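Local coordinates for protein PPR (Rhodospirillum centenum, PDB 1MZU) that senses light through a photoactive yellow protein domain carrying a 4'-hydroxycinnamic acid chromophore, the N-terminal part of a larger protein that probably acts as a sensor histidine kinase, at residues 37-40 / 44-47; 114-117 / 122-125; 66-69 / 74-77; 96-101 / 107-112. All coordinates share one frame; numbering follows the deposited sequence.

Contact 1 of 4, residues 37-40 / 44-47; sequences QVDG and IHRY. With HC4 (4'-hydroxycinnamic acid), chain D.
Gln37 and the pair His45 and Arg46 meet across a tight antiparallel hairpin whose register slips by one residue. Gln37 O accepts a nearly straight bond from His45 N (2.8 Å) and a weak one from Arg46 N, while Gln37 N is bonded to Arg46 O, so His45 and Arg46 both face Gln37. The Gln37 side chain can be followed outward. Its CB packs on Arg46 CB at 3.7 Å; with CG anti to the backbone N (chi1 -170°) and the chain extended beyond it, the amide runs alongside the Arg46 side chain. At the tip, NE2 touches Arg46 CG at 3.5 Å and His45 CB, and lies over one guanidinium face, while OE1 turns to Trp124 of the neighbouring strand. Arg46 bends back at chi2, and its NH1 donates to His45 O. Nearer the turn, His45 NE2 donates to Asp39 OD1 (2.7 Å) in its own ring plane but from above the carboxylate plane. Asp39 OD2 takes the backbone N-H groups of Ser41 and Val43, tying the same carboxylate to the turn. A leucine in place of His45 would probably leave Asp39 OD1 without this donor and the carboxylate less firmly oriented. On the face of Val38 and Ile44, the apolar branches touch through their CG1 atoms and are backed by Phe67. Tyr47, which also bonds to Ser55, brings its OH within 2.6 Å of chromophore O4'. The arrangement is a classic beta bulge in the first hairpin of the PAS fold, on the strand whose Tyr47 reaches the phenolic end of the chromophore.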
loop_
_atom_site.group_PDB
_atom_site.type_symbol
_atom_site.label_atom_id
_atom_site.label_comp_id
_atom_site.label_asym_id
_atom_site.label_seq_id
_atom_site.Cartn_x
_atom_site.Cartn_y
_atom_site.Cartn_z
ATOM N N GLN A 37 -0.418 2.832 4.917
ATOM C CA GLN A 37 -0.510 2.033 6.141
ATOM C C GLN A 37 -1.872 1.391 6.197
ATOM O O GLN A 37 -2.888 2.068 6.087
ATOM C CB GLN A 37 -0.311 2.869 7.404
ATOM C CG GLN A 37 -0.165 2.052 8.684
ATOM C CD GLN A 37 -0.018 2.924 9.920
ATOM O OE1 GLN A 37 1.058 3.010 10.507
ATOM N NE2 GLN A 37 -1.102 3.570 10.323
ATOM N N VAL A 38 -1.878 0.081 6.404
ATOM C CA VAL A 38 -3.098 -0.700 6.482
ATOM C C VAL A 38 -3.098 -1.547 7.742
ATOM O O VAL A 38 -2.072 -1.674 8.406
ATOM C CB VAL A 38 -3.256 -1.677 5.264
ATOM C CG1 VAL A 38 -3.594 -0.912 3.979
ATOM C CG2 VAL A 38 -1.974 -2.510 5.065
ATOM N N ASP A 39 -4.258 -2.100 8.089
ATOM C CA ASP A 39 -4.318 -3.009 9.216
ATOM C C ASP A 39 -4.363 -4.423 8.657
ATOM O O ASP A 39 -4.257 -4.596 7.433
ATOM C CB ASP A 39 -5.439 -2.699 10.226
ATOM C CG ASP A 39 -6.824 -2.660 9.618
ATOM O OD1 ASP A 39 -7.610 -1.808 10.082
ATOM O OD2 ASP A 39 -7.165 -3.483 8.729
ATOM N N GLY A 40 -4.545 -5.402 9.536
ATOM C CA GLY A 40 -4.588 -6.804 9.147
ATOM C C GLY A 40 -5.693 -7.243 8.206
ATOM O O GLY A 40 -5.539 -8.245 7.506
ATOM N N ILE A 44 -7.239 0.962 5.146
ATOM C CA ILE A 44 -6.283 2.071 5.084
ATOM C C ILE A 44 -6.386 3.053 6.260
ATOM O O ILE A 44 -7.462 3.566 6.575
ATOM C CB ILE A 44 -6.388 2.826 3.715
ATOM C CG1 ILE A 44 -6.141 1.825 2.581
ATOM C CG2 ILE A 44 -5.375 4.008 3.636
ATOM C CD1 ILE A 44 -6.401 2.329 1.201
ATOM N N HIS A 45 -5.243 3.281 6.903
ATOM C CA HIS A 45 -5.140 4.192 8.032
ATOM C C HIS A 45 -4.344 5.441 7.655
ATOM O O HIS A 45 -4.719 6.547 8.044
ATOM C CB HIS A 45 -4.595 3.476 9.280
ATOM C CG HIS A 45 -5.562 2.499 9.880
ATOM N ND1 HIS A 45 -6.437 2.836 10.891
ATOM C CD2 HIS A 45 -5.822 1.205 9.581
ATOM C CE1 HIS A 45 -7.197 1.796 11.182
ATOM N NE2 HIS A 45 -6.843 0.792 10.402
ATOM N N ARG A 46 -3.281 5.276 6.858
ATOM C CA ARG A 46 -2.474 6.408 6.386
ATOM C C ARG A 46 -2.263 6.279 4.889
ATOM O O ARG A 46 -2.042 5.176 4.383
ATOM C CB ARG A 46 -1.103 6.499 7.076
ATOM C CG ARG A 46 -1.082 6.618 8.598
ATOM C CD ARG A 46 -1.774 7.856 9.140
ATOM N NE ARG A 46 -1.913 7.721 10.588
ATOM C CZ ARG A 46 -3.031 7.384 11.227
ATOM N NH1 ARG A 46 -4.155 7.159 10.561
ATOM N NH2 ARG A 46 -3.000 7.184 12.539
ATOM N N TYR A 47 -2.266 7.419 4.199
ATOM C CA TYR A 47 -2.107 7.467 2.743
ATOM C C TYR A 47 -1.424 8.798 2.395
ATOM O O TYR A 47 -2.064 9.855 2.495
ATOM C CB TYR A 47 -3.515 7.395 2.100
ATOM C CG TYR A 47 -3.563 7.079 0.623
ATOM C CD1 TYR A 47 -3.581 5.745 0.173
ATOM C CD2 TYR A 47 -3.596 8.108 -0.342
ATOM C CE1 TYR A 47 -3.630 5.441 -1.224
ATOM C CE2 TYR A 47 -3.644 7.825 -1.722
ATOM C CZ TYR A 47 -3.656 6.496 -2.157
ATOM O OH TYR A 47 -3.646 6.250 -3.508
HETATM C C1 HC4 D . -5.129 -1.697 -8.996
HETATM O O1 HC4 D . -6.401 -1.782 -8.961
HETATM C C2 HC4 D . -4.364 -0.626 -8.408
HETATM C C3 HC4 D . -4.938 0.460 -7.901
HETATM C "C1'" HC4 D . -4.292 1.421 -7.054
HETATM C "C2'" HC4 D . -5.066 2.566 -6.562
HETATM C "C3'" HC4 D . -4.476 3.476 -5.655
HETATM C "C4'" HC4 D . -3.158 3.233 -5.173
HETATM C "C5'" HC4 D . -2.414 2.122 -5.647
HETATM C "C6'" HC4 D . -2.996 1.235 -6.552
HETATM O "O4'" HC4 D . -2.580 4.053 -4.321
#

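Contact 2 of 4, residues 114-117 / 122-125; sequences MQNA and RYWI
Gln115 O receives the shortest polar bond here, from Trp124 N at 2.8 Å. Gln115 N returns a bond to Trp124 O at 3.1 Å, completing a hydrogen-bonded antiparallel pair. Toward the turn the pairing frays: Ala117 N reaches Arg122 O only through a weak bond. Ala117 CB also packs near the pyrrole part of the indole, 3.6 Å from Trp124 NE1, whose N-H is bonded to Asp21. Asn116 lies alongside Tyr123, its amide almost perpendicular to the phenol ring, with ND2 3.9 Å from Tyr123 CE2. Both ends of that amide are held outside the hairpin, OD1 by Leu93 N and ND2 by Gly91 O. An alanine at Asn116 is likely to leave these two backbone groups without their side-chain partner and to remove the amide's packing beside Tyr123 CE2. On the face shared by Met114 and Ile125 the two side chains run alongside each other, and a bend at chi3 (118°) brings Met114 CE to Ile125 CG1 at 3.7 Å, with Phe80 of helix 78-89 touching both side chains. This is the closing antiparallel hairpin of the PAS sheet, joining strands 107-116 and 122-128.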
loop_
_atom_site.group_PDB
_atom_site.type_symbol
_atom_site.label_atom_id
_atom_site.label_comp_id
_atom_site.label_asym_id
_atom_site.label_seq_id
_atom_site.Cartn_x
_atom_site.Cartn_y
_atom_site.Cartn_z
ATOM N N MET A 114 6.911 -4.352 1.123
ATOM C CA MET A 114 5.918 -4.557 2.191
ATOM C C MET A 114 6.605 -4.955 3.489
ATOM O O MET A 114 7.500 -5.799 3.469
ATOM C CB MET A 114 4.947 -5.682 1.817
ATOM C CG MET A 114 3.972 -5.378 0.713
ATOM S SD MET A 114 2.702 -6.641 0.607
ATOM C CE MET A 114 1.358 -5.679 0.927
ATOM N N GLN A 115 6.176 -4.365 4.605
ATOM C CA GLN A 115 6.737 -4.653 5.935
ATOM C C GLN A 115 5.855 -4.224 7.110
ATOM O O GLN A 115 4.898 -3.473 6.926
ATOM C CB GLN A 115 8.161 -4.076 6.103
ATOM C CG GLN A 115 8.318 -2.579 5.832
ATOM C CD GLN A 115 9.744 -2.115 6.060
ATOM O OE1 GLN A 115 10.561 -2.089 5.135
ATOM N NE2 GLN A 115 10.051 -1.747 7.298
ATOM N N ASN A 116 6.197 -4.713 8.311
ATOM C CA ASN A 116 5.497 -4.401 9.576
ATOM C C ASN A 116 5.778 -2.985 10.077
ATOM O O ASN A 116 6.778 -2.370 9.698
ATOM C CB ASN A 116 5.949 -5.354 10.693
ATOM C CG ASN A 116 5.380 -6.742 10.552
ATOM O OD1 ASN A 116 5.446 -7.341 9.492
ATOM N ND2 ASN A 116 4.854 -7.278 11.638
ATOM N N ALA A 117 4.920 -2.514 10.985
ATOM C CA ALA A 117 5.040 -1.190 11.602
ATOM C C ALA A 117 5.399 -1.329 13.078
ATOM O O ALA A 117 5.397 -2.442 13.619
ATOM C CB ALA A 117 3.734 -0.420 11.461
ATOM N N ARG A 122 -0.581 -2.944 12.475
ATOM C CA ARG A 122 -0.362 -1.987 11.386
ATOM C C ARG A 122 0.759 -2.440 10.456
ATOM O O ARG A 122 1.743 -3.020 10.907
ATOM C CB ARG A 122 -0.114 -0.568 11.924
ATOM C CG ARG A 122 -1.288 0.028 12.709
ATOM C CD ARG A 122 -2.618 -0.023 11.935
ATOM N NE ARG A 122 -3.781 -0.091 12.823
ATOM C CZ ARG A 122 -4.341 0.960 13.420
ATOM N NH1 ARG A 122 -3.852 2.183 13.237
ATOM N NH2 ARG A 122 -5.401 0.791 14.194
ATOM N N TYR A 123 0.564 -2.244 9.149
ATOM C CA TYR A 123 1.528 -2.664 8.128
ATOM C C TYR A 123 1.741 -1.588 7.071
ATOM O O TYR A 123 0.828 -0.829 6.751
ATOM C CB TYR A 123 1.047 -3.954 7.436
ATOM C CG TYR A 123 0.729 -5.092 8.377
ATOM C CD1 TYR A 123 -0.585 -5.275 8.874
ATOM C CD2 TYR A 123 1.748 -5.946 8.852
ATOM C CE1 TYR A 123 -0.875 -6.280 9.839
ATOM C CE2 TYR A 123 1.466 -6.963 9.820
ATOM C CZ TYR A 123 0.156 -7.116 10.306
ATOM O OH TYR A 123 -0.127 -8.074 11.255
ATOM N N TRP A 124 2.931 -1.591 6.484
ATOM C CA TRP A 124 3.318 -0.624 5.469
ATOM C C TRP A 124 3.515 -1.202 4.087
ATOM O O TRP A 124 4.006 -2.324 3.928
ATOM C CB TRP A 124 4.618 0.070 5.858
ATOM C CG TRP A 124 4.492 1.057 6.950
ATOM C CD1 TRP A 124 4.876 0.894 8.238
ATOM C CD2 TRP A 124 3.928 2.366 6.856
ATOM N NE1 TRP A 124 4.579 2.014 8.976
ATOM C CE2 TRP A 124 3.998 2.941 8.151
ATOM C CE3 TRP A 124 3.370 3.117 5.802
ATOM C CZ2 TRP A 124 3.521 4.243 8.428
ATOM C CZ3 TRP A 124 2.892 4.414 6.071
ATOM C CH2 TRP A 124 2.974 4.962 7.378
ATOM N N ILE A 125 3.136 -0.404 3.096
ATOM C CA ILE A 125 3.269 -0.749 1.689
ATOM C C ILE A 125 3.963 0.467 1.048
ATOM O O ILE A 125 3.401 1.573 1.041
ATOM C CB ILE A 125 1.878 -0.995 0.999
ATOM C CG1 ILE A 125 1.065 -2.054 1.760
ATOM C CG2 ILE A 125 2.091 -1.411 -0.472
ATOM C CD1 ILE A 125 -0.429 -2.135 1.418
#

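Contact 3 of 4, residues 66-69 / 74-77; sequences NFFT and CTNI. With HC4 (4'-hydroxycinnamic acid), chain D.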
loop_
_atom_site.group_PDB
_atom_site.type_symbol
_atom_site.label_atom_id
_atom_site.label_comp_id
_atom_site.label_asym_id
_atom_site.label_seq_id
_atom_site.Cartn_x
_atom_site.Cartn_y
_atom_site.Cartn_z
ATOM N N ASN A 66 -11.016 -0.430 2.458
ATOM C CA ASN A 66 -10.113 -1.564 2.271
ATOM C C ASN A 66 -9.285 -1.432 0.984
ATOM O O ASN A 66 -9.843 -1.256 -0.108
ATOM C CB ASN A 66 -10.908 -2.877 2.268
ATOM C CG ASN A 66 -10.026 -4.118 2.469
ATOM O OD1 ASN A 66 -9.241 -4.504 1.596
ATOM N ND2 ASN A 66 -10.188 -4.769 3.612
ATOM N N PHE A 67 -7.959 -1.533 1.135
ATOM C CA PHE A 67 -6.996 -1.436 0.029
ATOM C C PHE A 67 -7.182 -2.525 -1.027
ATOM O O PHE A 67 -7.214 -2.224 -2.207
ATOM C CB PHE A 67 -5.538 -1.471 0.572
ATOM C CG PHE A 67 -4.467 -1.259 -0.483
ATOM C CD1 PHE A 67 -4.293 -0.005 -1.094
ATOM C CD2 PHE A 67 -3.641 -2.316 -0.883
ATOM C CE1 PHE A 67 -3.305 0.196 -2.101
ATOM C CE2 PHE A 67 -2.638 -2.137 -1.898
ATOM C CZ PHE A 67 -2.477 -0.875 -2.502
ATOM N N PHE A 68 -7.332 -3.769 -0.587
ATOM C CA PHE A 68 -7.454 -4.901 -1.506
ATOM C C PHE A 68 -8.819 -5.171 -2.124
ATOM O O PHE A 68 -8.907 -5.484 -3.318
ATOM C CB PHE A 68 -6.895 -6.175 -0.858
ATOM C CG PHE A 68 -5.498 -6.016 -0.330
ATOM C CD1 PHE A 68 -4.396 -6.031 -1.208
ATOM C CD2 PHE A 68 -5.275 -5.788 1.044
ATOM C CE1 PHE A 68 -3.066 -5.814 -0.732
ATOM C CE2 PHE A 68 -3.954 -5.565 1.543
ATOM C CZ PHE A 68 -2.847 -5.578 0.655
ATOM N N THR A 69 -9.879 -5.004 -1.338
ATOM C CA THR A 69 -11.234 -5.260 -1.835
ATOM C C THR A 69 -11.936 -4.078 -2.478
ATOM O O THR A 69 -12.768 -4.287 -3.350
ATOM C CB THR A 69 -12.167 -5.828 -0.735
ATOM O OG1 THR A 69 -12.339 -4.855 0.299
ATOM C CG2 THR A 69 -11.591 -7.112 -0.150
ATOM N N CYS A 74 -6.829 -4.594 -8.370
ATOM C CA CYS A 74 -5.797 -5.225 -9.216
ATOM C C CYS A 74 -4.699 -5.925 -8.411
ATOM O O CYS A 74 -3.914 -6.698 -8.956
ATOM C CB CYS A 74 -5.258 -4.249 -10.265
ATOM S SG CYS A 74 -4.092 -2.977 -9.632
ATOM N N THR A 75 -4.632 -5.601 -7.120
ATOM C CA THR A 75 -3.661 -6.196 -6.209
ATOM C C THR A 75 -4.196 -7.492 -5.574
ATOM O O THR A 75 -3.453 -8.194 -4.895
ATOM C CB THR A 75 -3.295 -5.227 -5.054
ATOM O OG1 THR A 75 -4.415 -5.056 -4.173
ATOM C CG2 THR A 75 -2.844 -3.873 -5.595
ATOM N N ASN A 76 -5.470 -7.815 -5.822
ATOM C CA ASN A 76 -6.110 -9.002 -5.240
ATOM C C ASN A 76 -5.765 -10.367 -5.870
ATOM O O ASN A 76 -6.624 -11.236 -6.049
ATOM C CB ASN A 76 -7.633 -8.785 -5.130
ATOM C CG ASN A 76 -8.222 -9.328 -3.835
ATOM O OD1 ASN A 76 -9.369 -9.777 -3.809
ATOM N ND2 ASN A 76 -7.451 -9.280 -2.759
ATOM N N ILE A 77 -4.482 -10.535 -6.185
ATOM C CA ILE A 77 -3.927 -11.755 -6.774
ATOM C C ILE A 77 -2.922 -12.360 -5.754
ATOM O O ILE A 77 -2.595 -11.693 -4.763
ATOM C CB ILE A 77 -3.225 -11.443 -8.153
ATOM C CG1 ILE A 77 -2.200 -10.305 -8.032
ATOM C CG2 ILE A 77 -4.269 -11.175 -9.233
ATOM C CD1 ILE A 77 -1.271 -10.217 -9.235
HETATM C C1 HC4 D . -5.129 -1.697 -8.996
HETATM O O1 HC4 D . -6.401 -1.782 -8.961
HETATM C C2 HC4 D . -4.364 -0.626 -8.408
HETATM C C3 HC4 D . -4.938 0.460 -7.901
HETATM C "C1'" HC4 D . -4.292 1.421 -7.054
HETATM C "C2'" HC4 D . -5.066 2.566 -6.562
HETATM C "C3'" HC4 D . -4.476 3.476 -5.655
HETATM C "C4'" HC4 D . -3.158 3.233 -5.173
HETATM C "C5'" HC4 D . -2.414 2.122 -5.647
HETATM C "C6'" HC4 D . -2.996 1.235 -6.552
HETATM O "O4'" HC4 D . -2.580 4.053 -4.321
#
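Thr75 sets its side chain against two successive phenylalanines, Phe67 and Phe68, and this is the tight part of the contact. Its OG1 comes within 3.1 Å of Phe68 CD1, while its methyl CG2 rests 4.1 Å from Phe67 CE2. The torsion chi1 of 69° places OG1 between the backbone N and carbonyl carbon, where it is bonded to Ala72 O, so the hydroxyl can lie against an aromatic ring and still have a polar partner. The two rings also pack on each other, the rim of Phe67 lying over one face of Phe68 with CD2 3.5 Å above the plane. Phe80 of helix 78-89 touches both Phe68 and Thr75. The outer side is looser: exposed Asn76 approaches Phe68 chiefly through ND2, 3.7 Å from Phe68 CB, and no hydrogen bond joins the two segments. Phe68 O is buried by the contact without a polar partner in the model. At the start of helix 67-71, Asn66 at the N-cap position caps the helix through OD1, accepting from Thr69 N at 3.0 Å and weakly from Phe68 N. At the other end of the contact Cys74 SG is joined covalently to chromophore C1 (1.8 Å), and Cys74 N donates to its carbonyl O1 at 2.9 Å. Phe67 CE1 approaches the chromophore ring. The segments thus pair an N-capped helix with the thioester attachment site that is the hallmark of photoactive yellow proteins.

Contact 4 of 4, residues 96-101 / 107-112; sequences RFDFVF and PVRVQI. With HC4 (4'-hydroxycinnamic acid), chain D.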
loop_
_atom_site.group_PDB
_atom_site.type_symbol
_atom_site.label_atom_id
_atom_site.label_comp_id
_atom_site.label_asym_id
_atom_site.label_seq_id
_atom_site.Cartn_x
_atom_site.Cartn_y
_atom_site.Cartn_z
ATOM N N ARG A 96 9.403 -7.954 -1.228
ATOM C CA ARG A 96 9.936 -7.012 -2.206
ATOM C C ARG A 96 9.697 -7.684 -3.553
ATOM O O ARG A 96 10.115 -8.835 -3.760
ATOM C CB ARG A 96 11.434 -6.786 -1.959
ATOM C CG ARG A 96 12.103 -5.732 -2.862
ATOM C CD ARG A 96 13.515 -5.355 -2.389
ATOM N NE ARG A 96 14.406 -6.509 -2.227
ATOM C CZ ARG A 96 15.045 -6.825 -1.098
ATOM N NH1 ARG A 96 14.907 -6.076 -0.011
ATOM N NH2 ARG A 96 15.784 -7.927 -1.039
ATOM N N PHE A 97 8.965 -6.997 -4.437
ATOM C CA PHE A 97 8.643 -7.533 -5.769
ATOM C C PHE A 97 8.260 -6.444 -6.761
ATOM O O PHE A 97 7.828 -5.366 -6.361
ATOM C CB PHE A 97 7.508 -8.589 -5.692
ATOM C CG PHE A 97 6.232 -8.089 -5.037
ATOM C CD1 PHE A 97 6.113 -8.059 -3.631
ATOM C CD2 PHE A 97 5.136 -7.669 -5.818
ATOM C CE1 PHE A 97 4.920 -7.620 -3.005
ATOM C CE2 PHE A 97 3.937 -7.227 -5.210
ATOM C CZ PHE A 97 3.829 -7.205 -3.800
ATOM N N ASP A 98 8.403 -6.751 -8.051
ATOM C CA ASP A 98 8.045 -5.822 -9.123
ATOM C C ASP A 98 6.560 -6.005 -9.448
ATOM O O ASP A 98 6.029 -7.113 -9.349
ATOM C CB ASP A 98 8.915 -6.049 -10.373
ATOM C CG ASP A 98 10.376 -5.617 -10.171
ATOM O OD1 ASP A 98 10.678 -4.912 -9.178
ATOM O OD2 ASP A 98 11.235 -5.988 -11.002
ATOM N N PHE A 99 5.889 -4.909 -9.791
ATOM C CA PHE A 99 4.458 -4.927 -10.089
ATOM C C PHE A 99 4.094 -3.829 -11.076
ATOM O O PHE A 99 4.861 -2.891 -11.289
ATOM C CB PHE A 99 3.663 -4.717 -8.784
ATOM C CG PHE A 99 2.312 -5.369 -8.784
ATOM C CD1 PHE A 99 2.203 -6.762 -8.674
ATOM C CD2 PHE A 99 1.140 -4.601 -8.942
ATOM C CE1 PHE A 99 0.946 -7.392 -8.725
ATOM C CE2 PHE A 99 -0.131 -5.213 -8.998
ATOM C CZ PHE A 99 -0.231 -6.614 -8.889
ATOM N N VAL A 100 2.907 -3.958 -11.664
ATOM C CA VAL A 100 2.399 -2.988 -12.626
ATOM C C VAL A 100 0.944 -2.648 -12.264
ATOM O O VAL A 100 0.109 -3.542 -12.088
ATOM C CB VAL A 100 2.581 -3.497 -14.113
ATOM C CG1 VAL A 100 1.742 -4.745 -14.412
ATOM C CG2 VAL A 100 2.281 -2.393 -15.108
ATOM N N PHE A 101 0.693 -1.360 -12.041
ATOM C CA PHE A 101 -0.633 -0.852 -11.702
ATOM C C PHE A 101 -1.441 -0.518 -12.956
ATOM O O PHE A 101 -1.040 0.336 -13.761
ATOM C CB PHE A 101 -0.523 0.370 -10.780
ATOM C CG PHE A 101 -0.257 0.028 -9.338
ATOM C CD1 PHE A 101 -0.700 -1.197 -8.801
ATOM C CD2 PHE A 101 0.441 0.926 -8.501
ATOM C CE1 PHE A 101 -0.455 -1.539 -7.450
ATOM C CE2 PHE A 101 0.695 0.598 -7.138
ATOM C CZ PHE A 101 0.241 -0.649 -6.616
ATOM N N PRO A 107 -0.411 1.656 -18.134
ATOM C CA PRO A 107 0.243 0.807 -17.127
ATOM C C PRO A 107 1.484 1.483 -16.516
ATOM O O PRO A 107 2.398 1.891 -17.244
ATOM C CB PRO A 107 0.639 -0.426 -17.937
ATOM C CG PRO A 107 -0.436 -0.539 -18.918
ATOM C CD PRO A 107 -0.564 0.889 -19.389
ATOM N N VAL A 108 1.480 1.619 -15.188
ATOM C CA VAL A 108 2.575 2.242 -14.429
ATOM C C VAL A 108 3.358 1.133 -13.699
ATOM O O VAL A 108 2.830 0.501 -12.776
ATOM C CB VAL A 108 2.024 3.283 -13.390
ATOM C CG1 VAL A 108 3.162 4.011 -12.674
ATOM C CG2 VAL A 108 1.117 4.297 -14.071
ATOM N N ARG A 109 4.607 0.908 -14.125
ATOM C CA ARG A 109 5.494 -0.105 -13.536
ATOM C C ARG A 109 6.085 0.399 -12.215
ATOM O O ARG A 109 6.627 1.501 -12.171
ATOM C CB ARG A 109 6.615 -0.483 -14.522
ATOM C CG ARG A 109 7.448 -1.691 -14.087
ATOM C CD ARG A 109 8.173 -2.362 -15.250
ATOM N NE ARG A 109 9.033 -3.463 -14.803
ATOM C CZ ARG A 109 8.619 -4.691 -14.482
ATOM N NH1 ARG A 109 7.334 -5.026 -14.551
ATOM N NH2 ARG A 109 9.501 -5.591 -14.069
ATOM N N VAL A 110 5.938 -0.398 -11.146
ATOM C CA VAL A 110 6.429 -0.054 -9.797
ATOM C C VAL A 110 7.160 -1.212 -9.107
ATOM O O VAL A 110 7.049 -2.356 -9.522
ATOM C CB VAL A 110 5.271 0.383 -8.829
ATOM C CG1 VAL A 110 4.703 1.725 -9.214
ATOM C CG2 VAL A 110 4.142 -0.659 -8.798
ATOM N N GLN A 111 7.926 -0.884 -8.069
ATOM C CA GLN A 111 8.637 -1.861 -7.238
ATOM C C GLN A 111 7.914 -1.689 -5.894
ATOM O O GLN A 111 7.692 -0.561 -5.444
ATOM C CB GLN A 111 10.123 -1.519 -7.060
ATOM C CG GLN A 111 10.860 -0.879 -8.251
ATOM C CD GLN A 111 11.247 -1.847 -9.352
ATOM O OE1 GLN A 111 10.675 -1.822 -10.451
ATOM N NE2 GLN A 111 12.255 -2.682 -9.082
ATOM N N ILE A 112 7.505 -2.797 -5.285
ATOM C CA ILE A 112 6.763 -2.760 -4.020
ATOM C C ILE A 112 7.615 -3.332 -2.895
ATOM O O ILE A 112 8.314 -4.317 -3.088
ATOM C CB ILE A 112 5.426 -3.591 -4.131
ATOM C CG1 ILE A 112 4.536 -3.073 -5.272
ATOM C CG2 ILE A 112 4.666 -3.641 -2.797
ATOM C CD1 ILE A 112 4.009 -1.655 -5.121
HETATM C C1 HC4 D . -5.129 -1.697 -8.996
HETATM O O1 HC4 D . -6.401 -1.782 -8.961
HETATM C C2 HC4 D . -4.364 -0.626 -8.408
HETATM C C3 HC4 D . -4.938 0.460 -7.901
HETATM C "C1'" HC4 D . -4.292 1.421 -7.054
HETATM C "C2'" HC4 D . -5.066 2.566 -6.562
HETATM C "C3'" HC4 D . -4.476 3.476 -5.655
HETATM C "C4'" HC4 D . -3.158 3.233 -5.173
HETATM C "C5'" HC4 D . -2.414 2.122 -5.647
HETATM C "C6'" HC4 D . -2.996 1.235 -6.552
HETATM O "O4'" HC4 D . -2.580 4.053 -4.321
#
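The hairpin of strands 94-102 and 107-116 forms one edge of the antiparallel PAS sheet and lines one wall of the chromophore pocket. Backbone N-H and C=O groups exchange paired bonds at Phe97 with Ile112, Phe99 with Val110, and Phe101 with Val108; the shortest runs from Val110 N to Phe99 O at 2.7 Å. On the inner face the Phe101 ring is sandwiched: chromophore C6' sits 3.6 Å above the centre of one side, and Val110 CG2 makes a CH-pi contact over the opposite side, 4.2 Å from the centroid. Ile112 divides its branches among three phenylalanines. Its CB lies over the face of Phe97 while CG2 touches Phe97 CZ at 3.8 Å, CG1 reaches Phe99 CB at 4.0 Å, and CD1 approaches Phe101 CZ. A chi1 of -79° carries the Phe101 ring to the chromophore side, and chi2 of -28° turns its face. The outer face is more polar, though Val100 packs on Pro107 there. Asp98 OD2 and Arg109 NH2 form a long salt bridge of 3.5 Å, their planar groups steeply inclined at 76°. The chromophore thus meets an aromatic face, backed on its far side by the aliphatic Val110, whereas the charged pair lies on the exposed outer face, where solvent probably weakens its attraction.

Contacts 1, 2 and 4 are hairpins of one antiparallel sheet; contact 3 instead joins a helix to the loop bearing the chromophore. Contacts 2 and 4 share strand 107-116, and contact 1 is bonded to contact 2 through Val38 O and Tyr123 N. Contact 3 is the most buried and has no hydrogen bond between its segments, whereas the hairpins combine backbone ladders with apolar inner faces and more polar outer ones. Phe67 of contact 3 packs on Ile44 and Ile125, linking contacts 1 and 2, while Thr75 touches Phe101 of contact 4. Contacts 1 and 4, their centres about 19 Å apart, meet the chromophore differently: by a phenol hydroxyl and by a ring face.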